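Local coordinates for protein flavin prenyltransferase UbiX (Aquifex aeolicus, PDB 2EJB) that probably makes the prenylated FMN cofactor of UbiD decarboxylases by joining a dimethylallyl group from dimethylallyl phosphate to reduced FMN, at residues A[17-20]-A[21-24]; A[94-97]-A[98-102]. One frame throughout, in Å; residues are numbered along the deposited sequence.

How the contacts relate
Both contacts are local, between residues three to five apart; contact 1 is all helix, and contact 2 runs past a helix end. Contact 1 comes first along the chain, in the middle of helix 14-26. Contact 2 takes in most of helix 92-100 and the turn that ends it. They lie on opposite sides of the chain's centre, with centres 24 Å apart and nearest atoms about 13 Å apart, so they do not touch. What they share is the six-stranded parallel sheet. Helix 14-26 follows strand 3-8, and helix 92-100 follows strand 82-90, its neighbour in the sheet. The predicted FMN-binding residues G10 to S12 and S91 to T94 lie where these strands give way to their helices.

Contact 1: residues A[17-20]-A[21-24]; sequences GIKL and LQVL
K19 starts with CG anti to its backbone N (chi1 -174°), then bends at chi2 and chi3, while Q22 turns CG beside its own N (chi1 -60°) and runs extended beyond it. These torsions bring together the ends of two residues about one turn apart. K19 NZ gives a hydrogen bond to Q22 OE1 at 3.0 Å. It comes in 21° from the plane of the amide carbonyl. K19 CE also lies against the same oxygen. The bond fixes which end of the amide faces the lysine. NE2 is then turned to the I18 side, where I18 CG2 sits 4.1 Å from Q22 CD. The amide thus lies between a charged tip and a methyl group.

Another face of the helix is apolar. L20 CD1 reaches L24 CG at 4.0 Å, and the two leucines cross at an angle. They are buried: L20 packs on L6, Y86 and V88 of the sheet, and L24 on I4. V23 CG2 comes up to the end of the K19 carbonyl, close to its O, and V23 turns to L174 of helix 162-176. The backbone holds the turns together with regular i to i+4 bonds, such as V23 N to K19 O at 3.0 Å. L21 N to G17 O is more bent. One face, with L20 and L24, thus packs on the sheet, while K19 and Q22 lie on a partly exposed side. This is the crossover helix of the beta-alpha-beta unit 3-8, 14-26, 30-35 in a Rossmann-like flavoprotein fold.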
# COMPACT_ATOMS: atom_id res chain seq x y z
N GLY A 17 5.41 -9.32 -9.87
CA GLY A 17 5.68 -9.22 -11.29
C GLY A 17 5.83 -10.56 -11.98
O GLY A 17 5.49 -10.72 -13.16
N ILE A 18 6.35 -11.53 -11.24
CA ILE A 18 6.54 -12.88 -11.76
C ILE A 18 5.16 -13.51 -11.98
O ILE A 18 4.86 -14.03 -13.05
CB ILE A 18 7.34 -13.74 -10.76
CG1 ILE A 18 8.77 -13.20 -10.65
CG2 ILE A 18 7.35 -15.20 -11.19
CD1 ILE A 18 9.50 -13.19 -11.96
N LYS A 19 4.33 -13.43 -10.94
CA LYS A 19 2.98 -13.99 -10.99
C LYS A 19 2.16 -13.35 -12.10
O LYS A 19 1.43 -14.04 -12.82
CB LYS A 19 2.28 -13.77 -9.64
CG LYS A 19 0.91 -14.43 -9.54
CD LYS A 19 0.99 -15.91 -9.88
CE LYS A 19 1.92 -16.65 -8.93
NZ LYS A 19 2.08 -18.09 -9.31
N LEU A 20 2.27 -12.03 -12.24
CA LEU A 20 1.54 -11.32 -13.27
C LEU A 20 1.98 -11.81 -14.64
O LEU A 20 1.17 -11.99 -15.55
CB LEU A 20 1.78 -9.80 -13.15
CG LEU A 20 1.21 -8.93 -14.27
CD1 LEU A 20 -0.26 -9.27 -14.49
CD2 LEU A 20 1.38 -7.45 -13.92
N LEU A 21 3.29 -12.01 -14.79
CA LEU A 21 3.86 -12.49 -16.04
C LEU A 21 3.28 -13.85 -16.41
O LEU A 21 2.83 -14.07 -17.53
CB LEU A 21 5.38 -12.60 -15.92
CG LEU A 21 6.11 -13.29 -17.08
CD1 LEU A 21 6.02 -12.43 -18.34
CD2 LEU A 21 7.56 -13.51 -16.70
N GLN A 22 3.28 -14.76 -15.45
CA GLN A 22 2.77 -16.10 -15.69
C GLN A 22 1.32 -16.05 -16.12
O GLN A 22 0.92 -16.73 -17.07
CB GLN A 22 2.92 -16.95 -14.42
CG GLN A 22 4.35 -17.09 -13.96
CD GLN A 22 4.46 -17.70 -12.58
OE1 GLN A 22 3.74 -17.31 -11.67
NE2 GLN A 22 5.36 -18.66 -12.43
N VAL A 23 0.51 -15.25 -15.44
CA VAL A 23 -0.90 -15.16 -15.78
C VAL A 23 -1.13 -14.62 -17.18
O VAL A 23 -1.97 -15.14 -17.92
CB VAL A 23 -1.67 -14.30 -14.76
CG1 VAL A 23 -3.15 -14.31 -15.09
CG2 VAL A 23 -1.45 -14.86 -13.36
N LEU A 24 -0.40 -13.58 -17.56
CA LEU A 24 -0.54 -12.99 -18.89
C LEU A 24 -0.28 -14.04 -19.98
O LEU A 24 -1.00 -14.10 -20.98
CB LEU A 24 0.41 -11.81 -19.06
CG LEU A 24 0.05 -10.57 -18.24
CD1 LEU A 24 1.09 -9.48 -18.45
CD2 LEU A 24 -1.33 -10.08 -18.65

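Contact 2: residues A[94-97]-A[98-102]; sequences TLSC and IANGI
I98 lies alongside T94 one turn earlier, the two side chains pointing the same way. From I98 outward, CB is 3.5 Å from T94 O. Next, CG1 comes nearer to that oxygen, at 3.3 Å. The tip, CD1, ends 3.7 Å from T94 CG2. The methyl of T94 is offered to it because CG2 is anti to the threonine's own N, which puts OG1 on another side. OG1 is hydrogen-bonded elsewhere. I98 also packs on L115 and T94 on H108, both of helix 106-117. Cutting I98 back to an alanine would remove all beyond CB, and would probably leave the T94 methyl without this partner and open a gap toward L115.

On another face, N100 turns back over S96. Its ND2 makes two weak bonds, to S96 O and to S96 OG, the second at 3.3 Å. N100 N bonds to S96 O more firmly, at 2.9 Å and nearly straight out from the carbonyl. One oxygen thus takes both the backbone and the side-chain donor of N100. S96 OG can meet the amide because it stands anti to its own N (chi1 -179°).

The helix then stops. I102 N bonds to C97 O at 2.8 Å, and G101 N bonds weakly to I98 O. C97 CB lies 3.2 Å from I102 O, so the chain leaving the helix folds back against the cysteine. G101 has positive phi (77°), a conformation easiest for a residue without a side chain. It is the C-prime residue of a Schellman motif, which ends helix 92-100, the helix whose first turn holds T94 of the predicted FMN site.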
# COMPACT_ATOMS: atom_id res chain seq x y z
N THR A 94 12.08 4.33 -9.75
CA THR A 94 11.46 4.29 -11.07
C THR A 94 10.22 5.18 -11.09
O THR A 94 9.96 5.87 -12.07
CB THR A 94 11.07 2.85 -11.45
OG1 THR A 94 12.26 2.11 -11.74
CG2 THR A 94 10.15 2.83 -12.67
N LEU A 95 9.47 5.16 -9.99
CA LEU A 95 8.28 5.99 -9.88
C LEU A 95 8.67 7.44 -10.08
O LEU A 95 8.02 8.18 -10.83
CB LEU A 95 7.64 5.83 -8.50
CG LEU A 95 6.62 6.91 -8.11
CD1 LEU A 95 5.44 6.89 -9.09
CD2 LEU A 95 6.15 6.68 -6.68
N SER A 96 9.75 7.84 -9.42
CA SER A 96 10.24 9.21 -9.50
C SER A 96 10.73 9.53 -10.90
O SER A 96 10.35 10.53 -11.50
CB SER A 96 11.36 9.43 -8.48
OG SER A 96 11.84 10.76 -8.52
N CYS A 97 11.58 8.66 -11.44
CA CYS A 97 12.10 8.88 -12.79
C CYS A 97 10.99 9.11 -13.81
O CYS A 97 11.07 10.06 -14.60
CB CYS A 97 12.99 7.71 -13.20
SG CYS A 97 14.58 7.69 -12.30
N ILE A 98 9.96 8.27 -13.79
CA ILE A 98 8.86 8.40 -14.73
C ILE A 98 8.04 9.67 -14.48
O ILE A 98 7.70 10.39 -15.41
CB ILE A 98 7.95 7.15 -14.68
CG1 ILE A 98 8.73 5.92 -15.16
CG2 ILE A 98 6.72 7.34 -15.55
CD1 ILE A 98 7.97 4.60 -15.04
N ALA A 99 7.75 9.95 -13.21
CA ALA A 99 6.99 11.14 -12.83
C ALA A 99 7.72 12.43 -13.22
O ALA A 99 7.08 13.44 -13.48
CB ALA A 99 6.73 11.14 -11.32
N ASN A 100 9.04 12.38 -13.24
CA ASN A 100 9.85 13.55 -13.58
C ASN A 100 10.38 13.53 -15.01
O ASN A 100 10.96 14.50 -15.48
CB ASN A 100 11.01 13.70 -12.59
CG ASN A 100 10.55 14.21 -11.24
OD1 ASN A 100 10.04 15.32 -11.13
ND2 ASN A 100 10.72 13.39 -10.20
N GLY A 101 10.18 12.41 -15.70
CA GLY A 101 10.63 12.32 -17.08
C GLY A 101 12.12 12.11 -17.22
O GLY A 101 12.69 12.38 -18.28
N ILE A 102 12.76 11.67 -16.14
CA ILE A 102 14.19 11.39 -16.16
C ILE A 102 14.29 9.93 -16.60
O ILE A 102 13.65 9.06 -16.03
CB ILE A 102 14.81 11.56 -14.76
CG1 ILE A 102 14.74 13.03 -14.35
CG2 ILE A 102 16.26 11.07 -14.77
CD1 ILE A 102 15.36 13.32 -13.00